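Ketosynthase (Streptomyces sp. MSC090213JE08, PDB 6KXD) probably lengthens acyl chains carried on acyl carrier protein by decarboxylative condensation with malonyl-ACP, as part of a highly reducing type II polyketide synthase. Local coordinates at residues A[40-43]-A[44-47]; A[113-116]-A[117-120]; A[206-210]-A[211-215]; A[301-305]-A[306-310]; A[329-333]-A[334-338]. All coordinates share one frame; numbering follows the deposited sequence.

Interaction 1: residues A[40-43]-A[44-47]; sequences RPIT and RFDT
I42 is flanked by F45 and T47 where the chain folds back after a short strand. Its CG2 methyl lies over one face of the F45 ring, 4.0 Å from the centroid and 20° off the normal, a CH-pi contact displaced toward the rim. CE2 of F45 is the ring atom nearest that methyl, at 3.8 Å. The other branch also reaches the ring, I42 CD1 standing 3.9 Å from F45 CZ. T47 comes in from a different side with its methyl: T47 CG2 is 3.5 Å from I42 CD1, tighter than usual for two carbons, and equally close to I42 CB. Backbone takes part as well, F45 O being 3.6 Å from I42 CG2. The CB of F45 points away from I42, but with chi1 at 64° its CG stands between backbone N and carbonyl carbon, and the end of the ring comes back against I42.

The polar groups lie further out. One carboxylate, that of E57, spans the turn: OE1 bonds T43 OG1 and OE2 bonds R44 N. The R44 chain, bent at chi2 and chi3, carries NH1 to a salt bridge with E233, while its NH2 lies close to the like charge of R77; the salt bridge to E233 probably offsets the repulsion between the two guanidinium groups.

Strand 40-41 leads into this turn and pairs antiparallel with strand 54-55, the I42 backbone continuing the ladder by bonding N53. Helix 202-210 lies against the apolar side, with F205 on I42 and R202 on F45.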
loop_
_atom_site.group_PDB
_atom_site.type_symbol
_atom_site.label_atom_id
_atom_site.label_comp_id
_atom_site.label_asym_id
_atom_site.label_seq_id
_atom_site.Cartn_x
_atom_site.Cartn_y
_atom_site.Cartn_z
ATOM N N ARG A 40 -8.791 -17.062 20.167
ATOM C CA ARG A 40 -8.000 -17.733 21.188
ATOM C C ARG A 40 -7.381 -16.638 22.016
ATOM O O ARG A 40 -7.422 -15.487 21.593
ATOM C CB ARG A 40 -6.933 -18.638 20.564
ATOM C CG ARG A 40 -6.085 -17.974 19.489
ATOM C CD ARG A 40 -5.103 -18.927 18.822
ATOM N NE ARG A 40 -5.757 -20.141 18.376
ATOM C CZ ARG A 40 -6.410 -20.289 17.235
ATOM N NH1 ARG A 40 -6.451 -19.316 16.347
ATOM N NH2 ARG A 40 -6.995 -21.438 16.979
ATOM N N PRO A 41 -6.829 -16.929 23.218
ATOM C CA PRO A 41 -6.148 -15.891 23.973
ATOM C C PRO A 41 -4.999 -15.297 23.152
ATOM O O PRO A 41 -4.325 -15.996 22.363
ATOM C CB PRO A 41 -5.612 -16.590 25.227
ATOM C CG PRO A 41 -6.468 -17.847 25.333
ATOM C CD PRO A 41 -6.844 -18.229 23.916
ATOM N N ILE A 42 -4.778 -14.012 23.383
ATOM C CA ILE A 42 -3.632 -13.295 22.843
ATOM C C ILE A 42 -2.366 -13.762 23.564
ATOM O O ILE A 42 -2.329 -13.769 24.794
ATOM C CB ILE A 42 -3.807 -11.782 23.033
ATOM C CG1 ILE A 42 -4.972 -11.211 22.222
ATOM C CG2 ILE A 42 -2.508 -11.060 22.725
ATOM C CD1 ILE A 42 -5.309 -9.768 22.608
ATOM N N THR A 43 -1.327 -14.099 22.787
ATOM C CA THR A 43 0.020 -14.431 23.302
ATOM C C THR A 43 1.050 -13.379 22.864
ATOM O O THR A 43 2.131 -13.265 23.457
ATOM C CB THR A 43 0.421 -15.830 22.819
ATOM O OG1 THR A 43 0.459 -15.807 21.393
ATOM C CG2 THR A 43 -0.536 -16.926 23.247
ATOM N N ARG A 44 0.743 -12.596 21.821
ATOM C CA ARG A 44 1.800 -11.848 21.127
ATOM C C ARG A 44 2.294 -10.683 21.987
ATOM O O ARG A 44 3.463 -10.287 21.905
ATOM C CB ARG A 44 1.335 -11.341 19.761
ATOM C CG ARG A 44 2.501 -10.907 18.879
ATOM C CD ARG A 44 3.366 -12.059 18.374
ATOM N NE ARG A 44 2.577 -13.249 18.044
ATOM C CZ ARG A 44 1.680 -13.308 17.072
ATOM N NH1 ARG A 44 1.540 -12.282 16.250
ATOM N NH2 ARG A 44 0.921 -14.377 16.935
ATOM N N PHE A 45 1.413 -10.153 22.838
ATOM C CA PHE A 45 1.764 -9.053 23.678
ATOM C C PHE A 45 0.917 -9.125 24.949
ATOM O O PHE A 45 -0.057 -9.866 25.011
ATOM C CB PHE A 45 1.553 -7.722 22.943
ATOM C CG PHE A 45 0.118 -7.462 22.587
ATOM C CD1 PHE A 45 -0.704 -6.786 23.473
ATOM C CD2 PHE A 45 -0.418 -7.925 21.392
ATOM C CE1 PHE A 45 -2.040 -6.570 23.167
ATOM C CE2 PHE A 45 -1.753 -7.716 21.097
ATOM C CZ PHE A 45 -2.564 -7.054 21.990
ATOM N N ASP A 46 1.313 -8.293 25.908
ATOM C CA ASP A 46 0.764 -8.182 27.252
ATOM C C ASP A 46 -0.625 -7.531 27.145
ATOM O O ASP A 46 -0.736 -6.396 26.686
ATOM C CB ASP A 46 1.790 -7.385 28.072
ATOM C CG ASP A 46 1.490 -7.173 29.547
ATOM O OD1 ASP A 46 0.508 -7.749 30.041
ATOM O OD2 ASP A 46 2.267 -6.423 30.191
ATOM N N THR A 47 -1.679 -8.259 27.534
ATOM C CA THR A 47 -3.065 -7.772 27.461
ATOM C C THR A 47 -3.531 -7.150 28.792
ATOM O O THR A 47 -4.652 -6.639 28.865
ATOM C CB THR A 47 -4.026 -8.877 27.009
ATOM O OG1 THR A 47 -4.074 -9.943 27.959
ATOM C CG2 THR A 47 -3.661 -9.456 25.663
#

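Interaction 2: residues A[113-116]-A[117-120]; sequences DGES and HDIA
Similar first torsions in E115 (-57°) and D118 (-69°) set CG of each beside its own backbone N, leaving the two acids side by side and pointing the same way. They belong to the N-terminal turn of helix 116-129, with E115 at the N-cap position and at the centre of an inverse gamma turn. D118 OD2 touches E115 CB at 3.5 Å and comes within 4.2 Å of E115 OE2, the carboxylate planes turned 39° apart. The like charges have separate mates: D118 OD2 makes a salt bridge with R142, while E115, bent at chi2, offers OE2 to the backbone N of A78 and OE1 to that of G79. Backbone donors at the start of helix 77-93, together with R142, are likely to favour the ionised forms of both acids.

The helix begins with two regular backbone bonds, I119 N to E115 O at 3.1 Å and A120 N to S116 O at 3.0 Å. Two waters serve N-H groups of the first turn. One donates to G114 O (2.8 Å) and accepts from H117 N; the other donates to E115 OE2 (2.7 Å) and accepts from D118 N, tying the N-cap side chain to the helix backbone.

The next residues face the dimer partner, I119 packing on L125 and A120 on Y136 of the neighbouring subunit. On the loop side the D113 carboxylate forms a salt bridge with K203 of helix 202-210. The D113 carbonyl oxygen receives the S116 hydroxyl, the OG to O distance being 2.7 Å.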
loop_
_atom_site.group_PDB
_atom_site.type_symbol
_atom_site.label_atom_id
_atom_site.label_comp_id
_atom_site.label_asym_id
_atom_site.label_seq_id
_atom_site.Cartn_x
_atom_site.Cartn_y
_atom_site.Cartn_z
ATOM N N ASP A 113 -1.110 -2.807 9.286
ATOM C CA ASP A 113 -0.269 -2.478 10.422
ATOM C C ASP A 113 1.173 -2.912 10.202
ATOM O O ASP A 113 2.070 -2.348 10.806
ATOM C CB ASP A 113 -0.798 -3.112 11.707
ATOM C CG ASP A 113 -2.131 -2.511 12.106
ATOM O OD1 ASP A 113 -2.200 -1.257 12.137
ATOM O OD2 ASP A 113 -3.078 -3.292 12.297
ATOM N N GLY A 114 1.408 -3.785 9.226
ATOM C CA GLY A 114 2.791 -4.192 8.994
ATOM C C GLY A 114 3.396 -4.718 10.284
ATOM O O GLY A 114 2.712 -5.455 11.023
ATOM N N GLU A 115 4.636 -4.302 10.569
ATOM C CA GLU A 115 5.354 -4.775 11.773
ATOM C C GLU A 115 5.125 -3.798 12.920
ATOM O O GLU A 115 6.057 -3.361 13.585
ATOM C CB GLU A 115 6.834 -4.934 11.460
ATOM C CG GLU A 115 7.079 -5.866 10.299
ATOM C CD GLU A 115 6.562 -7.294 10.322
ATOM O OE1 GLU A 115 6.971 -8.047 9.384
ATOM O OE2 GLU A 115 5.738 -7.668 11.231
ATOM N N SER A 116 3.861 -3.407 13.128
ATOM C CA SER A 116 3.600 -2.468 14.185
ATOM C C SER A 116 3.947 -3.070 15.567
ATOM O O SER A 116 4.245 -2.340 16.483
ATOM C CB SER A 116 2.185 -1.951 14.097
ATOM O OG SER A 116 2.121 -0.915 13.093
ATOM N N HIS A 117 3.913 -4.390 15.685
ATOM C CA HIS A 117 4.375 -5.052 16.899
ATOM C C HIS A 117 5.845 -4.738 17.159
ATOM O O HIS A 117 6.207 -4.437 18.278
ATOM C CB HIS A 117 4.118 -6.559 16.849
ATOM C CG HIS A 117 4.656 -7.251 18.058
ATOM N ND1 HIS A 117 4.155 -7.007 19.334
ATOM C CD2 HIS A 117 5.650 -8.154 18.194
ATOM C CE1 HIS A 117 4.813 -7.752 20.205
ATOM N NE2 HIS A 117 5.765 -8.434 19.527
ATOM N N ASP A 118 6.699 -4.852 16.123
ATOM C CA ASP A 118 8.101 -4.473 16.214
ATOM C C ASP A 118 8.234 -3.014 16.626
ATOM O O ASP A 118 9.133 -2.663 17.364
ATOM C CB ASP A 118 8.856 -4.790 14.913
ATOM C CG ASP A 118 9.006 -6.277 14.675
ATOM O OD1 ASP A 118 9.018 -7.011 15.669
ATOM O OD2 ASP A 118 9.131 -6.682 13.502
ATOM N N ILE A 119 7.374 -2.118 16.100
ATOM C CA ILE A 119 7.445 -0.712 16.476
ATOM C C ILE A 119 7.208 -0.614 17.996
ATOM O O ILE A 119 7.926 0.140 18.675
ATOM C CB ILE A 119 6.442 0.165 15.694
ATOM C CG1 ILE A 119 6.807 0.181 14.202
ATOM C CG2 ILE A 119 6.383 1.566 16.242
ATOM C CD1 ILE A 119 5.858 0.989 13.348
ATOM N N ALA A 120 6.237 -1.374 18.476
ATOM C CA ALA A 120 5.871 -1.327 19.925
ATOM C C ALA A 120 7.072 -1.814 20.751
ATOM O O ALA A 120 7.526 -1.143 21.665
ATOM C CB ALA A 120 4.652 -2.160 20.164
HETATM O O HOH W 1 2.269 -6.283 13.614
HETATM O O HOH W 2 5.751 -7.004 13.829
#

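Interaction 3: residues A[206-210]-A[211-215]; sequences ALFKR and FGALT
G212 N donates to K209 O at 2.7 Å, the shortest polar bond here, although the donor stands above the carbonyl plane, 54° out of it. A213 N reaches further back, to F208 O at 3.0 Å. Together with the positive phi of G212 these two bonds make a Schellman motif, closing helix 202-210 just after F211 N has bonded L207 O.

Apolar contacts go with the turn. The A213 methyl meets the F208 ring at its edge, CB lying 4.0 Å from CD1; a hydrophobic pair in these positions commonly accompanies a Schellman motif. On the flank that meets the neighbouring subunit L207 and F211 run side by side, with L207 CD1 over the centre of the F211 ring, 4.2 Å from the centroid and 12° off the normal; I149 of that subunit packs on both. L214 folds back under the helix end, its CD2 3.8 Å from F208 CB and its CG 3.6 Å from K209 N. With an alanine at L214, the missing branches would probably leave a gap beside F208 CB and the K209 backbone, the helix end being less closely covered.

The K209 ammonium turns elsewhere. The closure rests on backbone bonds and apolar packing, while the lysine charge is met by F50 O and Q52 OE1 through hydrogen bonds and by F142 of the neighbouring subunit through a cation-pi contact.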
loop_
_atom_site.group_PDB
_atom_site.type_symbol
_atom_site.label_atom_id
_atom_site.label_comp_id
_atom_site.label_asym_id
_atom_site.label_seq_id
_atom_site.Cartn_x
_atom_site.Cartn_y
_atom_site.Cartn_z
ATOM N N ALA A 206 -5.520 -1.979 20.837
ATOM C CA ALA A 206 -5.790 -0.740 21.557
ATOM C C ALA A 206 -6.616 0.231 20.715
ATOM O O ALA A 206 -7.532 0.884 21.233
ATOM C CB ALA A 206 -4.514 -0.105 21.989
ATOM N N LEU A 207 -6.332 0.298 19.413
ATOM C CA LEU A 207 -7.134 1.134 18.517
ATOM C C LEU A 207 -8.595 0.703 18.559
ATOM O O LEU A 207 -9.457 1.505 18.925
ATOM C CB LEU A 207 -6.521 1.054 17.113
ATOM C CG LEU A 207 -7.376 1.435 15.908
ATOM C CD1 LEU A 207 -8.471 2.410 16.229
ATOM C CD2 LEU A 207 -6.455 1.983 14.813
ATOM N N PHE A 208 -8.876 -0.571 18.280
ATOM C CA PHE A 208 -10.251 -1.036 18.184
ATOM C C PHE A 208 -10.917 -1.028 19.561
ATOM O O PHE A 208 -12.072 -0.647 19.691
ATOM C CB PHE A 208 -10.315 -2.362 17.447
ATOM C CG PHE A 208 -10.138 -2.124 15.972
ATOM C CD1 PHE A 208 -11.204 -1.680 15.202
ATOM C CD2 PHE A 208 -8.889 -2.234 15.379
ATOM C CE1 PHE A 208 -11.041 -1.431 13.850
ATOM C CE2 PHE A 208 -8.726 -1.986 14.023
ATOM C CZ PHE A 208 -9.800 -1.573 13.267
ATOM N N LYS A 209 -10.143 -1.355 20.588
ATOM C CA LYS A 209 -10.654 -1.255 21.962
ATOM C C LYS A 209 -11.173 0.164 22.181
ATOM O O LYS A 209 -12.318 0.370 22.563
ATOM C CB LYS A 209 -9.557 -1.558 22.981
ATOM C CG LYS A 209 -9.981 -1.454 24.438
ATOM C CD LYS A 209 -11.042 -2.441 24.837
ATOM C CE LYS A 209 -11.594 -2.092 26.208
ATOM N NZ LYS A 209 -12.355 -3.223 26.792
ATOM N N ARG A 210 -10.307 1.138 21.937
ATOM C CA ARG A 210 -10.624 2.519 22.246
ATOM C C ARG A 210 -11.804 3.030 21.409
ATOM O O ARG A 210 -12.515 3.927 21.849
ATOM C CB ARG A 210 -9.440 3.456 22.040
ATOM C CG ARG A 210 -9.738 4.888 22.463
ATOM C CD ARG A 210 -10.375 4.991 23.844
ATOM N NE ARG A 210 -10.570 6.371 24.185
ATOM C CZ ARG A 210 -11.655 7.061 23.867
ATOM N NH1 ARG A 210 -12.660 6.477 23.238
ATOM N NH2 ARG A 210 -11.731 8.341 24.180
ATOM N N PHE A 211 -11.980 2.476 20.213
ATOM C CA PHE A 211 -13.136 2.745 19.369
ATOM C C PHE A 211 -14.418 2.090 19.910
ATOM O O PHE A 211 -15.492 2.375 19.399
ATOM C CB PHE A 211 -12.838 2.281 17.940
ATOM C CG PHE A 211 -12.439 3.395 17.009
ATOM C CD1 PHE A 211 -11.802 4.530 17.492
ATOM C CD2 PHE A 211 -12.749 3.328 15.661
ATOM C CE1 PHE A 211 -11.466 5.568 16.638
ATOM C CE2 PHE A 211 -12.418 4.370 14.810
ATOM C CZ PHE A 211 -11.767 5.481 15.298
ATOM N N GLY A 212 -14.320 1.215 20.920
ATOM C CA GLY A 212 -15.468 0.424 21.383
ATOM C C GLY A 212 -15.941 -0.552 20.315
ATOM O O GLY A 212 -17.081 -0.975 20.311
ATOM N N ALA A 213 -15.033 -0.924 19.398
ATOM C CA ALA A 213 -15.348 -1.772 18.295
ATOM C C ALA A 213 -14.865 -3.215 18.533
ATOM O O ALA A 213 -14.998 -4.037 17.633
ATOM C CB ALA A 213 -14.734 -1.204 17.043
ATOM N N LEU A 214 -14.323 -3.511 19.719
ATOM C CA LEU A 214 -13.954 -4.884 20.064
ATOM C C LEU A 214 -15.163 -5.601 20.681
ATOM O O LEU A 214 -15.750 -5.090 21.612
ATOM C CB LEU A 214 -12.799 -4.846 21.065
ATOM C CG LEU A 214 -11.390 -4.766 20.490
ATOM C CD1 LEU A 214 -10.396 -5.210 21.538
ATOM C CD2 LEU A 214 -11.241 -5.605 19.217
ATOM N N THR A 215 -15.525 -6.774 20.161
ATOM C CA THR A 215 -16.513 -7.631 20.807
ATOM C C THR A 215 -15.992 -8.059 22.182
ATOM O O THR A 215 -14.788 -8.272 22.360
ATOM C CB THR A 215 -16.861 -8.854 19.955
ATOM O OG1 THR A 215 -17.965 -9.484 20.604
ATOM C CG2 THR A 215 -15.710 -9.830 19.806
#

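Interaction 4: residues A[301-305]-A[306-310]; sequences HGTGT and KANDK
D309 OD1 is gripped twice inside the loop that leads into helix 306-320, and here packing is close: G304 N approaches on the syn side at 3.1 Å with an N-H...O angle of 165°, and N308 ND2 uses the anti lone pair at 2.8 Å, with D309 OD1 close to the amide plane of N308. The other oxygen, OD2, accepts from F222 N and rests 3.0 Å from G304 CA. Bound in this way, and with ND2 also donating to E312, the N308 amide is fixed in rotation. Its OD1 is presented in plane at the edge of the H301 ring, 3.2 Å from CD2, the two planes 80° apart. N308 CB rests against two neighbouring hydroxyls, T303 OG1 and T305 OG1, each 3.2 Å away. T305 is the N-cap residue; its OG1, set between backbone N and carbonyl carbon (chi1 67°), accepts from N308 N at 3.1 Å. The first helical bond, D309 N to T305 O, is weak.

An alanine in place of D309 would probably leave G304 N and F222 N without their acceptor and the N308 amide less firmly set against H301.

The outer side is looser: K306 and A307 are exposed and meet the loop mainly through backbone neighbours. This capped loop is the HGTGT signature of beta-ketoacyl synthases, whose histidine lines the active site in relatives; here H301 touches C170.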
loop_
_atom_site.group_PDB
_atom_site.type_symbol
_atom_site.label_atom_id
_atom_site.label_comp_id
_atom_site.label_asym_id
_atom_site.label_seq_id
_atom_site.Cartn_x
_atom_site.Cartn_y
_atom_site.Cartn_z
ATOM N N HIS A 301 -17.406 -7.547 3.509
ATOM C CA HIS A 301 -16.418 -6.950 4.388
ATOM C C HIS A 301 -16.778 -7.321 5.824
ATOM O O HIS A 301 -15.924 -7.717 6.637
ATOM C CB HIS A 301 -16.351 -5.436 4.199
ATOM C CG HIS A 301 -15.377 -4.781 5.124
ATOM N ND1 HIS A 301 -14.036 -5.127 5.167
ATOM C CD2 HIS A 301 -15.538 -3.779 6.002
ATOM C CE1 HIS A 301 -13.456 -4.381 6.087
ATOM N NE2 HIS A 301 -14.345 -3.546 6.585
ATOM N N GLY A 302 -18.073 -7.202 6.127
ATOM C CA GLY A 302 -18.710 -7.840 7.323
ATOM C C GLY A 302 -17.793 -8.023 8.508
ATOM O O GLY A 302 -17.425 -9.152 8.841
ATOM N N THR A 303 -17.454 -6.913 9.158
ATOM C CA THR A 303 -16.563 -6.884 10.282
ATOM C C THR A 303 -17.274 -7.234 11.609
ATOM O O THR A 303 -16.620 -7.618 12.572
ATOM C CB THR A 303 -15.957 -5.494 10.417
ATOM O OG1 THR A 303 -17.069 -4.609 10.552
ATOM C CG2 THR A 303 -15.087 -5.142 9.226
ATOM N N GLY A 304 -18.587 -6.996 11.685
ATOM C CA GLY A 304 -19.334 -7.262 12.919
ATOM C C GLY A 304 -19.562 -6.040 13.776
ATOM O O GLY A 304 -20.094 -6.159 14.876
ATOM N N THR A 305 -19.173 -4.847 13.289
ATOM C CA THR A 305 -19.449 -3.609 14.003
ATOM C C THR A 305 -20.868 -3.176 13.631
ATOM O O THR A 305 -21.345 -3.559 12.557
ATOM C CB THR A 305 -18.442 -2.498 13.686
ATOM O OG1 THR A 305 -18.622 -2.138 12.321
ATOM C CG2 THR A 305 -17.007 -2.909 13.926
ATOM N N LYS A 306 -21.482 -2.357 14.492
ATOM C CA LYS A 306 -22.793 -1.729 14.233
ATOM C C LYS A 306 -22.773 -1.051 12.859
ATOM O O LYS A 306 -23.512 -1.465 11.954
ATOM C CB LYS A 306 -23.147 -0.735 15.345
ATOM C CG LYS A 306 -23.386 -1.338 16.725
ATOM C CD LYS A 306 -24.817 -1.828 16.955
ATOM C CE LYS A 306 -24.966 -2.647 18.224
ATOM N NZ LYS A 306 -25.593 -3.968 17.958
ATOM N N ALA A 307 -21.915 -0.026 12.702
ATOM C CA ALA A 307 -21.887 0.813 11.493
ATOM C C ALA A 307 -21.631 -0.035 10.246
ATOM O O ALA A 307 -22.389 0.068 9.264
ATOM C CB ALA A 307 -20.863 1.923 11.630
ATOM N N ASN A 308 -20.599 -0.897 10.271
ATOM C CA ASN A 308 -20.158 -1.471 9.041
ATOM C C ASN A 308 -21.294 -2.280 8.434
ATOM O O ASN A 308 -21.574 -2.158 7.258
ATOM C CB ASN A 308 -18.959 -2.424 9.111
ATOM C CG ASN A 308 -18.741 -3.090 7.765
ATOM O OD1 ASN A 308 -18.304 -2.429 6.818
ATOM N ND2 ASN A 308 -19.121 -4.357 7.623
ATOM N N ASP A 309 -21.905 -3.147 9.256
ATOM C CA ASP A 309 -22.733 -4.196 8.736
ATOM C C ASP A 309 -24.014 -3.543 8.189
ATOM O O ASP A 309 -24.474 -3.907 7.127
ATOM C CB ASP A 309 -22.896 -5.312 9.786
ATOM C CG ASP A 309 -21.610 -6.048 10.173
ATOM O OD1 ASP A 309 -20.568 -5.860 9.516
ATOM O OD2 ASP A 309 -21.653 -6.824 11.126
ATOM N N LYS A 310 -24.520 -2.509 8.855
ATOM C CA LYS A 310 -25.777 -1.892 8.384
ATOM C C LYS A 310 -25.483 -1.099 7.107
ATOM O O LYS A 310 -26.213 -1.187 6.117
ATOM C CB LYS A 310 -26.486 -1.096 9.481
ATOM C CG LYS A 310 -25.719 0.072 10.076
ATOM C CD LYS A 310 -26.594 1.109 10.787
ATOM C CE LYS A 310 -25.880 2.441 10.954
ATOM N NZ LYS A 310 -26.507 3.284 12.001
#

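Interaction 5: residues A[329-333]-A[334-338]; sequences AVKSM and LGHSM
L334 N donates to V330 O at 2.9 Å and 170°, a nearly straight bond at the short helix 331-334; this helix and the turn after it carry the KSxxGH sequence of beta-ketoacyl synthases in the thiolase fold. V330 O also accepts from M333 N. At the start, A329 O is held twice as well, by S332 N and by S332 OG, the hydroxyl at 2.7 Å. G335, with positive phi, ends the helix; its N makes a weak bond to K331 O, and its O lies 3.4 Å from K331 CA in a C-H...O contact.

The extended K331 chain (chi2 and chi3 near 180°) lays CE over the H336 ring, and the bend at chi4 (66°) turns NZ to the carbonyl oxygen of H301. This CH-pi contact puts CE 3.8 Å from the centroid, 18° off the normal, nearest to ND1. The lysine thus links two histidine-bearing loops; H336 touches C170, a grouping consistent with the Cys-His-His active site of the family.

On the flank V330 and L334 lie side by side, CG1 and CD1 unusually tight at 3.4 Å, and helix 341-355 covers L334 through L344. M338 SD lies over the centre of the opposite H336 face, 3.8 Å above its plane.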
loop_
_atom_site.group_PDB
_atom_site.type_symbol
_atom_site.label_atom_id
_atom_site.label_comp_id
_atom_site.label_asym_id
_atom_site.label_seq_id
_atom_site.Cartn_x
_atom_site.Cartn_y
_atom_site.Cartn_z
ATOM N N ALA A 329 -19.949 -13.427 5.917
ATOM C CA ALA A 329 -18.866 -12.715 6.575
ATOM C C ALA A 329 -17.847 -13.714 7.152
ATOM O O ALA A 329 -17.953 -14.157 8.274
ATOM C CB ALA A 329 -19.415 -11.788 7.621
ATOM N N VAL A 330 -16.779 -13.953 6.380
ATOM C CA VAL A 330 -15.625 -14.795 6.736
ATOM C C VAL A 330 -14.962 -14.333 8.030
ATOM O O VAL A 330 -14.403 -15.150 8.769
ATOM C CB VAL A 330 -14.635 -14.815 5.549
ATOM C CG1 VAL A 330 -13.302 -15.465 5.892
ATOM C CG2 VAL A 330 -15.261 -15.496 4.348
ATOM N N LYS A 331 -15.032 -13.029 8.347
ATOM C CA LYS A 331 -14.450 -12.506 9.563
ATOM C C LYS A 331 -15.173 -13.042 10.811
ATOM O O LYS A 331 -14.671 -12.900 11.922
ATOM C CB LYS A 331 -14.502 -10.975 9.587
ATOM C CG LYS A 331 -13.620 -10.294 8.540
ATOM C CD LYS A 331 -13.649 -8.800 8.640
ATOM C CE LYS A 331 -12.758 -8.137 7.609
ATOM N NZ LYS A 331 -13.266 -8.384 6.247
ATOM N N SER A 332 -16.352 -13.626 10.614
ATOM C CA SER A 332 -17.016 -14.275 11.731
ATOM C C SER A 332 -16.079 -15.372 12.247
ATOM O O SER A 332 -15.927 -15.494 13.441
ATOM C CB SER A 332 -18.354 -14.803 11.351
ATOM O OG SER A 332 -18.248 -15.808 10.364
ATOM N N MET A 333 -15.379 -16.047 11.311
ATOM C CA MET A 333 -14.443 -17.097 11.644
ATOM C C MET A 333 -13.033 -16.535 11.881
ATOM O O MET A 333 -12.412 -16.815 12.889
ATOM C CB MET A 333 -14.391 -18.137 10.532
ATOM C CG MET A 333 -15.662 -18.923 10.375
ATOM S SD MET A 333 -15.674 -19.911 8.857
ATOM C CE MET A 333 -16.139 -18.668 7.644
ATOM N N LEU A 334 -12.497 -15.754 10.924
ATOM C CA LEU A 334 -11.088 -15.272 11.013
ATOM C C LEU A 334 -10.897 -14.170 12.036
ATOM O O LEU A 334 -9.789 -13.876 12.407
ATOM C CB LEU A 334 -10.686 -14.768 9.635
ATOM C CG LEU A 334 -10.623 -15.861 8.588
ATOM C CD1 LEU A 334 -10.185 -15.310 7.248
ATOM C CD2 LEU A 334 -9.676 -16.958 9.037
ATOM N N GLY A 335 -11.982 -13.512 12.448
ATOM C CA GLY A 335 -11.815 -12.235 13.037
ATOM C C GLY A 335 -11.345 -11.275 11.945
ATOM O O GLY A 335 -11.387 -11.603 10.745
ATOM N N HIS A 336 -10.907 -10.104 12.354
ATOM C CA HIS A 336 -10.524 -9.096 11.383
ATOM C C HIS A 336 -9.009 -9.167 11.213
ATOM O O HIS A 336 -8.288 -8.626 12.059
ATOM C CB HIS A 336 -11.001 -7.719 11.836
ATOM C CG HIS A 336 -10.839 -6.685 10.775
ATOM N ND1 HIS A 336 -10.040 -6.902 9.654
ATOM C CD2 HIS A 336 -11.368 -5.453 10.643
ATOM C CE1 HIS A 336 -10.075 -5.823 8.883
ATOM N NE2 HIS A 336 -10.879 -4.914 9.475
ATOM N N SER A 337 -8.557 -9.817 10.147
ATOM C CA SER A 337 -7.122 -10.081 9.944
ATOM C C SER A 337 -6.454 -8.925 9.182
ATOM O O SER A 337 -5.416 -9.102 8.548
ATOM C CB SER A 337 -6.904 -11.401 9.280
ATOM O OG SER A 337 -7.531 -11.479 8.018
ATOM N N MET A 338 -7.069 -7.742 9.261
ATOM C CA MET A 338 -6.475 -6.485 8.840
ATOM C C MET A 338 -6.048 -6.614 7.364
ATOM O O MET A 338 -6.871 -6.945 6.469
ATOM C CB MET A 338 -5.336 -6.134 9.801
ATOM C CG MET A 338 -5.771 -6.021 11.258
ATOM S SD MET A 338 -7.276 -4.970 11.447
ATOM C CE MET A 338 -7.613 -5.299 13.181
#

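In the fold
The five contacts follow one another in series along the chain, the first three in the N-terminal and the last two in the C-terminal ketoacyl synthase domain. Interactions 4 and 5 have centres about 11 Å apart and come after the parallel strands 297-299 and 326-328 of the large mixed sheet. Helix 202-210 is a common neighbour elsewhere: it covers interaction 1, receives D113 and S116 of interaction 2, and ends in interaction 3. R44 and F45 pack on H117. Interactions 2 and 3 also face the second subunit, and interactions 4 and 5 bring H301 and H336 to C170; M338 of interaction 5, touching D113 and F208, links the two groups.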